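Tol-Pal system protein TolB (Acinetobacter baumannii, PDB 7MX5) probably acts as the periplasmic component of the Tol-Pal system, which is thought to support outer membrane invagination during cell division and outer membrane integrity. Local coordinates at residues Lys16-Pro21 and Pro69-Gly74; Gly40-Ser45 and Gln123-Ile128; Tyr97-Leu102 and Asp119-Ala124. All blocks are in the same frame, centred on the assembly; numbering follows the deposited sequence.

Contact 1: Lys16-Pro21 and Pro69-Gly74; sequences KIAIVP and PYVVTG
The carbonyl oxygen of A18 takes the amide of V72, with N to O at 2.6 Å. The V72 nitrogen lies nearly in line with the A18 C=O bond. V71 CA lends the same oxygen a CH···O contact at 3.2 Å. A18 also donates, its N to Y70 O at 2.8 Å. V20 N then reaches V72 O at 2.9 Å. These bonds pair strands 16-19 and 70-74 in parallel, with I17 beside Y70, A18 beside V71 and I19 beside V72. The strand axes diverge by 24°. I17, Y70, I19 and V72 share one face of the sheet. There I17 holds CG2 anti to its backbone N (CG1 at chi1 -53°), and this methyl meets V72 CG2 at 3.7 Å. The same I17 methyl also lies near Y70 CB. On the other face A18 CB packs loosely on V71 CG2, at 4.2 Å. The two strands lie inside the mixed sheet of the TolB amino-terminal domain. Strand 43-45 bonds to the far edge of 16-19, and strand 83-91 runs antiparallel to 70-78. Helices 29-37 and 110-126 cover the I17 and V72 face, with L36 on I17 and I121 on V72.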
loop_
_atom_site.group_PDB
_atom_site.type_symbol
_atom_site.label_atom_id
_atom_site.label_comp_id
_atom_site.label_asym_id
_atom_site.label_seq_id
_atom_site.Cartn_x
_atom_site.Cartn_y
_atom_site.Cartn_z
ATOM N N LYS A 16 4.751 -13.089 20.788
ATOM C CA LYS A 16 6.157 -12.848 20.505
ATOM C C LYS A 16 6.731 -13.987 19.674
ATOM O O LYS A 16 6.348 -15.149 19.830
ATOM C CB LYS A 16 6.952 -12.688 21.803
ATOM C CG LYS A 16 6.225 -11.880 22.870
ATOM C CD LYS A 16 6.985 -11.881 24.186
ATOM C CE LYS A 16 6.547 -10.728 25.079
ATOM N NZ LYS A 16 5.251 -10.136 24.643
ATOM N N ILE A 17 7.648 -13.643 18.776
ATOM C CA ILE A 17 8.272 -14.605 17.877
ATOM C C ILE A 17 9.777 -14.522 18.079
ATOM O O ILE A 17 10.412 -13.539 17.676
ATOM C CB ILE A 17 7.904 -14.350 16.409
ATOM C CG1 ILE A 17 6.386 -14.274 16.242
ATOM C CG2 ILE A 17 8.484 -15.437 15.520
ATOM C CD1 ILE A 17 5.955 -13.759 14.891
ATOM N N ALA A 18 10.350 -15.549 18.700
ATOM C CA ALA A 18 11.797 -15.636 18.827
ATOM C C ALA A 18 12.399 -16.050 17.492
ATOM O O ALA A 18 11.904 -16.972 16.836
ATOM C CB ALA A 18 12.183 -16.634 19.918
ATOM N N ILE A 19 13.459 -15.361 17.082
ATOM C CA ILE A 19 14.163 -15.673 15.846
ATOM C C ILE A 19 15.632 -15.882 16.194
ATOM O O ILE A 19 16.348 -14.922 16.503
ATOM C CB ILE A 19 13.983 -14.581 14.776
ATOM C CG1 ILE A 19 14.915 -14.823 13.588
ATOM C CG2 ILE A 19 14.158 -13.179 15.366
ATOM C CD1 ILE A 19 14.869 -13.718 12.560
ATOM N N VAL A 20 16.072 -17.133 16.175
ATOM C CA VAL A 20 17.472 -17.434 16.488
ATOM C C VAL A 20 18.351 -16.945 15.341
ATOM O O VAL A 20 18.033 -17.211 14.168
ATOM C CB VAL A 20 17.656 -18.934 16.720
ATOM C CG1 VAL A 20 19.132 -19.273 16.866
ATOM C CG2 VAL A 20 16.874 -19.383 17.944
ATOM N N PRO A 21 19.436 -16.208 15.619
ATOM C CA PRO A 21 20.370 -15.829 14.548
ATOM C C PRO A 21 20.811 -17.025 13.723
ATOM O O PRO A 21 21.333 -18.004 14.266
ATOM C CB PRO A 21 21.550 -15.211 15.307
ATOM C CG PRO A 21 20.989 -14.758 16.610
ATOM C CD PRO A 21 19.719 -15.516 16.888
ATOM N N PRO A 69 5.827 -18.379 22.291
ATOM C CA PRO A 69 5.016 -19.384 21.593
ATOM C C PRO A 69 5.572 -19.793 20.236
ATOM O O PRO A 69 5.288 -20.898 19.762
ATOM C CB PRO A 69 3.656 -18.690 21.447
ATOM C CG PRO A 69 3.963 -17.217 21.472
ATOM C CD PRO A 69 5.328 -17.011 22.081
ATOM N N TYR A 70 6.357 -18.927 19.597
ATOM C CA TYR A 70 6.831 -19.170 18.240
ATOM C C TYR A 70 8.326 -18.910 18.156
ATOM O O TYR A 70 8.813 -17.884 18.643
ATOM C CB TYR A 70 6.079 -18.293 17.233
ATOM C CG TYR A 70 4.576 -18.431 17.322
ATOM C CD1 TYR A 70 3.955 -19.644 17.051
ATOM C CD2 TYR A 70 3.779 -17.354 17.685
ATOM C CE1 TYR A 70 2.582 -19.779 17.135
ATOM C CE2 TYR A 70 2.404 -17.479 17.773
ATOM C CZ TYR A 70 1.811 -18.693 17.495
ATOM O OH TYR A 70 0.443 -18.822 17.580
ATOM N N VAL A 71 9.050 -19.842 17.536
ATOM C CA VAL A 71 10.495 -19.750 17.368
ATOM C C VAL A 71 10.831 -19.990 15.903
ATOM O O VAL A 71 10.289 -20.906 15.274
ATOM C CB VAL A 71 11.242 -20.760 18.267
ATOM C CG1 VAL A 71 12.748 -20.556 18.162
ATOM C CG2 VAL A 71 10.779 -20.639 19.709
ATOM N N VAL A 72 11.727 -19.167 15.362
ATOM C CA VAL A 72 12.149 -19.250 13.968
ATOM C C VAL A 72 13.635 -19.577 13.931
ATOM O O VAL A 72 14.436 -18.924 14.611
ATOM C CB VAL A 72 11.860 -17.942 13.208
ATOM C CG1 VAL A 72 12.400 -18.019 11.787
ATOM C CG2 VAL A 72 10.371 -17.649 13.203
ATOM N N THR A 73 14.000 -20.583 13.141
ATOM C CA THR A 73 15.386 -20.980 12.958
ATOM C C THR A 73 15.730 -20.952 11.474
ATOM O O THR A 73 14.848 -20.966 10.613
ATOM C CB THR A 73 15.647 -22.378 13.532
ATOM O OG1 THR A 73 14.562 -23.248 13.184
ATOM C CG2 THR A 73 15.763 -22.312 15.045
ATOM N N GLY A 74 17.028 -20.910 11.179
ATOM C CA GLY A 74 17.457 -20.816 9.797
ATOM C C GLY A 74 18.901 -21.213 9.603
ATOM O O GLY A 74 19.710 -21.190 10.536
#

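Contact 2: Gly40-Ser45 and Gln123-Ile128; sequences GRFTSS and QALTGI
F42 and R41 pack on L125 and T126, where helix 110-126 ends. The F42 ring touches both residues. L125 CD1 sits over one ring face, offset toward the rim, in a CH-pi contact 4.1 Å from the ring centroid. L125 CB approaches F42 CZ at 3.6 Å. T126 CG2 comes to the ring edge instead, in its plane, 3.5 Å from F42 CE2. T126 CG2 is used twice. It also lies over the centre of one face of the R41 guanidinium, 3.5 Å from R41 CZ. The R41 chain bends at chi3 (40°), and the R41 and T126 side chains run antiparallel as they pass. T126 has its methyl anti to the carbonyl carbon and OG1 between the backbone N and that carbon. OG1 accepts from I128 N at 3.0 Å, an ST turn, and also bonds to Y122 O. G127, with positive phi, takes the chain out of the helix. F42 also packs on I17, and L125 does the same, which joins the helix end to the sheet. No hydrogen bond or salt bridge crosses between the segments. The hydroxyl of T126 serves the end of its own helix (Y122 O and I128 N), and its methyl serves the contact. Cohesion here is therefore van der Waals and CH-pi, and the guanidinium contributes its flat face.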
loop_
_atom_site.group_PDB
_atom_site.type_symbol
_atom_site.label_atom_id
_atom_site.label_comp_id
_atom_site.label_asym_id
_atom_site.label_seq_id
_atom_site.Cartn_x
_atom_site.Cartn_y
_atom_site.Cartn_z
ATOM N N GLY A 40 2.209 -5.465 12.556
ATOM C CA GLY A 40 0.982 -5.025 13.185
ATOM C C GLY A 40 0.262 -6.081 13.991
ATOM O O GLY A 40 -0.783 -5.780 14.581
ATOM N N ARG A 41 0.786 -7.307 14.040
ATOM C CA ARG A 41 0.157 -8.397 14.768
ATOM C C ARG A 41 1.114 -9.170 15.662
ATOM O O ARG A 41 0.649 -10.013 16.438
ATOM C CB ARG A 41 -0.502 -9.384 13.791
ATOM C CG ARG A 41 -1.945 -9.064 13.452
ATOM C CD ARG A 41 -2.682 -10.315 13.005
ATOM N NE ARG A 41 -2.305 -11.478 13.800
ATOM C CZ ARG A 41 -3.104 -12.504 14.055
ATOM N NH1 ARG A 41 -4.341 -12.549 13.588
ATOM N NH2 ARG A 41 -2.652 -13.512 14.796
ATOM N N PHE A 42 2.420 -8.927 15.576
ATOM C CA PHE A 42 3.391 -9.677 16.357
ATOM C C PHE A 42 4.558 -8.775 16.725
ATOM O O PHE A 42 4.731 -7.684 16.175
ATOM C CB PHE A 42 3.913 -10.901 15.593
ATOM C CG PHE A 42 2.839 -11.843 15.138
ATOM C CD1 PHE A 42 2.327 -12.798 15.999
ATOM C CD2 PHE A 42 2.350 -11.781 13.844
ATOM C CE1 PHE A 42 1.342 -13.669 15.582
ATOM C CE2 PHE A 42 1.364 -12.649 13.421
ATOM C CZ PHE A 42 0.860 -13.594 14.290
ATOM N N THR A 43 5.357 -9.250 17.675
ATOM C CA THR A 43 6.665 -8.693 17.981
ATOM C C THR A 43 7.700 -9.804 17.876
ATOM O O THR A 43 7.379 -10.991 17.988
ATOM C CB THR A 43 6.708 -8.062 19.381
ATOM O OG1 THR A 43 6.702 -9.095 20.374
ATOM C CG2 THR A 43 5.514 -7.144 19.597
ATOM N N SER A 44 8.954 -9.414 17.653
ATOM C CA SER A 44 10.020 -10.382 17.450
ATOM C C SER A 44 11.309 -9.876 18.079
ATOM O O SER A 44 11.521 -8.667 18.211
ATOM C CB SER A 44 10.239 -10.670 15.959
ATOM O OG SER A 44 11.308 -11.580 15.768
ATOM N N SER A 45 12.170 -10.817 18.462
ATOM C CA SER A 45 13.442 -10.484 19.084
ATOM C C SER A 45 14.441 -11.599 18.813
ATOM O O SER A 45 14.069 -12.750 18.568
ATOM C CB SER A 45 13.292 -10.257 20.592
ATOM O OG SER A 45 14.237 -9.311 21.059
ATOM N N GLN A 123 1.804 -15.621 7.073
ATOM C CA GLN A 123 0.700 -16.434 6.577
ATOM C C GLN A 123 0.517 -17.695 7.415
ATOM O O GLN A 123 -0.614 -18.151 7.621
ATOM C CB GLN A 123 0.936 -16.794 5.110
ATOM C CG GLN A 123 -0.252 -17.444 4.426
ATOM C CD GLN A 123 -0.060 -17.562 2.929
ATOM O OE1 GLN A 123 0.748 -18.363 2.457
ATOM N NE2 GLN A 123 -0.801 -16.764 2.172
ATOM N N ALA A 124 1.615 -18.269 7.907
ATOM C CA ALA A 124 1.521 -19.482 8.710
ATOM C C ALA A 124 0.919 -19.224 10.086
ATOM O O ALA A 124 0.417 -20.161 10.713
ATOM C CB ALA A 124 2.901 -20.124 8.858
ATOM N N LEU A 125 0.953 -17.981 10.564
ATOM C CA LEU A 125 0.450 -17.650 11.891
ATOM C C LEU A 125 -0.940 -17.036 11.875
ATOM O O LEU A 125 -1.673 -17.168 12.861
ATOM C CB LEU A 125 1.411 -16.688 12.595
ATOM C CG LEU A 125 2.799 -17.244 12.915
ATOM C CD1 LEU A 125 3.688 -16.160 13.488
ATOM C CD2 LEU A 125 2.693 -18.414 13.876
ATOM N N THR A 126 -1.321 -16.363 10.787
ATOM C CA THR A 126 -2.616 -15.708 10.696
ATOM C C THR A 126 -3.513 -16.251 9.595
ATOM O O THR A 126 -4.721 -15.989 9.628
ATOM C CB THR A 126 -2.442 -14.197 10.469
ATOM O OG1 THR A 126 -2.218 -13.944 9.076
ATOM C CG2 THR A 126 -1.265 -13.665 11.270
ATOM N N GLY A 127 -2.972 -16.993 8.632
ATOM C CA GLY A 127 -3.751 -17.414 7.487
ATOM C C GLY A 127 -4.000 -16.331 6.464
ATOM O O GLY A 127 -4.835 -16.521 5.573
ATOM N N ILE A 128 -3.305 -15.203 6.565
ATOM C CA ILE A 128 -3.477 -14.070 5.666
ATOM C C ILE A 128 -2.168 -13.877 4.914
ATOM O O ILE A 128 -1.102 -13.925 5.531
ATOM C CB ILE A 128 -3.859 -12.781 6.416
ATOM C CG1 ILE A 128 -5.179 -12.974 7.167
ATOM C CG2 ILE A 128 -3.965 -11.607 5.461
ATOM C CD1 ILE A 128 -5.474 -11.884 8.175
#

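Contact 3: Tyr97-Leu102 and Asp119-Ala124; sequences YLLNEL and DAIYQA
L99 carries the tight part of this contact by laying its branched end against the helix segment 119-124. Its CD1 comes to 3.3 Å from A120 O and also touches A120 CB at 4.0 Å. I121 CG1 lies near the same methyl, at 4.1 Å. L99 CG and CD2 rest on A124 CB, with CG at 3.7 Å. CG stands beside the L99 backbone N (chi1 -61°), which brings it onto that methyl. A120 and A124 are one helical turn apart, and A124 N bonds back to A120 O. Their small side chains let the leucine come close to the helix backbone. The strand belongs to the edge of the mixed sheet in this alpha/beta domain. Strand 99-102 and helix segment 119-124 run nearly antiparallel, at 157°, with axes 10.1 Å apart. A classic beta bulge interrupts the edge strand, because L98 and L99 both face L89. Both leucines can thus point toward the helix. L98 packs more loosely than L99. Its CB stays 4.3 Å from A124 CB, and its CD1 reaches A124 O at 3.8 Å. N100, E101 and L102 make no contact with 119-124 and are exposed to solvent.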
loop_
_atom_site.group_PDB
_atom_site.type_symbol
_atom_site.label_atom_id
_atom_site.label_comp_id
_atom_site.label_asym_id
_atom_site.label_seq_id
_atom_site.Cartn_x
_atom_site.Cartn_y
_atom_site.Cartn_z
ATOM N N TYR A 97 6.232 -28.085 13.629
ATOM C CA TYR A 97 6.709 -27.069 12.704
ATOM C C TYR A 97 5.548 -26.528 11.882
ATOM O O TYR A 97 4.794 -27.299 11.279
ATOM C CB TYR A 97 7.786 -27.636 11.778
ATOM C CG TYR A 97 9.132 -27.815 12.437
ATOM C CD1 TYR A 97 9.909 -26.717 12.782
ATOM C CD2 TYR A 97 9.630 -29.082 12.712
ATOM C CE1 TYR A 97 11.142 -26.874 13.385
ATOM C CE2 TYR A 97 10.861 -29.249 13.314
ATOM C CZ TYR A 97 11.612 -28.142 13.649
ATOM O OH TYR A 97 12.838 -28.301 14.249
ATOM N N LEU A 98 5.405 -25.205 11.866
ATOM C CA LEU A 98 4.447 -24.562 10.980
ATOM C C LEU A 98 5.024 -24.317 9.595
ATOM O O LEU A 98 4.269 -24.260 8.618
ATOM C CB LEU A 98 3.972 -23.237 11.584
ATOM C CG LEU A 98 3.171 -23.352 12.884
ATOM C CD1 LEU A 98 2.555 -22.015 13.257
ATOM C CD2 LEU A 98 2.100 -24.425 12.760
ATOM N N LEU A 99 6.345 -24.180 9.492
ATOM C CA LEU A 99 7.025 -24.018 8.216
ATOM C C LEU A 99 8.339 -24.780 8.245
ATOM O O LEU A 99 9.011 -24.842 9.278
ATOM C CB LEU A 99 7.299 -22.542 7.896
ATOM C CG LEU A 99 6.108 -21.595 7.754
ATOM C CD1 LEU A 99 6.582 -20.151 7.771
ATOM C CD2 LEU A 99 5.330 -21.895 6.481
ATOM N N ASN A 100 8.694 -25.366 7.102
ATOM C CA ASN A 100 10.004 -25.990 6.900
ATOM C C ASN A 100 10.312 -25.843 5.409
ATOM O O ASN A 100 9.996 -26.724 4.608
ATOM C CB ASN A 100 10.025 -27.445 7.344
ATOM C CG ASN A 100 11.352 -28.124 7.054
ATOM O OD1 ASN A 100 12.384 -27.765 7.623
ATOM N ND2 ASN A 100 11.331 -29.110 6.164
ATOM N N GLU A 101 10.917 -24.714 5.053
ATOM C CA GLU A 101 11.042 -24.311 3.662
ATOM C C GLU A 101 12.485 -23.967 3.327
ATOM O O GLU A 101 13.275 -23.586 4.196
ATOM C CB GLU A 101 10.147 -23.101 3.354
ATOM C CG GLU A 101 8.679 -23.309 3.686
ATOM C CD GLU A 101 7.942 -24.089 2.616
ATOM O OE1 GLU A 101 8.570 -24.447 1.597
ATOM O OE2 GLU A 101 6.733 -24.343 2.792
ATOM N N LEU A 102 12.815 -24.107 2.045
ATOM C CA LEU A 102 14.070 -23.631 1.485
ATOM C C LEU A 102 13.756 -22.623 0.390
ATOM O O LEU A 102 12.889 -22.868 -0.454
ATOM C CB LEU A 102 14.908 -24.779 0.915
ATOM C CG LEU A 102 16.288 -24.358 0.401
ATOM C CD1 LEU A 102 17.381 -24.734 1.392
ATOM C CD2 LEU A 102 16.569 -24.945 -0.974
ATOM N N ASP A 119 6.910 -13.055 4.890
ATOM C CA ASP A 119 5.573 -13.252 4.340
ATOM C C ASP A 119 5.059 -14.654 4.640
ATOM O O ASP A 119 3.869 -14.841 4.923
ATOM C CB ASP A 119 5.581 -12.999 2.832
ATOM C CG ASP A 119 5.361 -11.540 2.483
ATOM O OD1 ASP A 119 5.343 -10.700 3.407
ATOM O OD2 ASP A 119 5.204 -11.232 1.283
ATOM N N ALA A 120 5.944 -15.653 4.590
ATOM C CA ALA A 120 5.532 -17.021 4.880
ATOM C C ALA A 120 5.253 -17.211 6.365
ATOM O O ALA A 120 4.329 -17.944 6.739
ATOM C CB ALA A 120 6.601 -18.004 4.402
ATOM N N ILE A 121 6.044 -16.566 7.227
ATOM C CA ILE A 121 5.803 -16.648 8.665
ATOM C C ILE A 121 4.462 -16.017 9.014
ATOM O O ILE A 121 3.682 -16.570 9.797
ATOM C CB ILE A 121 6.958 -15.983 9.439
ATOM C CG1 ILE A 121 8.262 -16.753 9.224
ATOM C CG2 ILE A 121 6.627 -15.893 10.922
ATOM C CD1 ILE A 121 9.464 -16.108 9.881
ATOM N N TYR A 122 4.174 -14.850 8.431
ATOM C CA TYR A 122 2.911 -14.169 8.694
ATOM C C TYR A 122 1.722 -15.018 8.261
ATOM O O TYR A 122 0.734 -15.138 8.994
ATOM C CB TYR A 122 2.902 -12.818 7.978
ATOM C CG TYR A 122 1.692 -11.952 8.254
ATOM C CD1 TYR A 122 1.684 -11.056 9.313
ATOM C CD2 TYR A 122 0.568 -12.017 7.441
ATOM C CE1 TYR A 122 0.585 -10.257 9.563
ATOM C CE2 TYR A 122 -0.536 -11.222 7.683
ATOM C CZ TYR A 122 -0.522 -10.344 8.746
ATOM O OH TYR A 122 -1.619 -9.549 8.992
ATOM N N GLN A 123 1.804 -15.621 7.073
ATOM C CA GLN A 123 0.700 -16.434 6.577
ATOM C C GLN A 123 0.517 -17.695 7.415
ATOM O O GLN A 123 -0.614 -18.151 7.621
ATOM C CB GLN A 123 0.936 -16.794 5.110
ATOM C CG GLN A 123 -0.252 -17.444 4.426
ATOM C CD GLN A 123 -0.060 -17.562 2.929
ATOM O OE1 GLN A 123 0.748 -18.363 2.457
ATOM N NE2 GLN A 123 -0.801 -16.764 2.172
ATOM N N ALA A 124 1.615 -18.269 7.907
ATOM C CA ALA A 124 1.521 -19.482 8.710
ATOM C C ALA A 124 0.919 -19.224 10.086
ATOM O O ALA A 124 0.417 -20.161 10.713
ATOM C CB ALA A 124 2.901 -20.124 8.858
#

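How the contacts relate
All three contacts lie in one alpha/beta unit, on the same side of the chain's centre. Their centres are 10 to 12 Å apart. Contact 1 joins inner strands of the mixed sheet. Contacts 2 and 3 dock helix 110-126 against the sheet's two outermost strands, or the chain leading into one. They share Q123 and A124. L125 bridges all three regions, meeting Y70 and L98 besides F42. A hydrogen bond between I17 N and T43 O carries the sheet from contact 1 to contact 2. Along the chain, the segments of contacts 1 and 2 alternate, contact 1 closes before contact 3 opens, and contacts 2 and 3 end on helix 110-126. The helix thus packs back across the sheet.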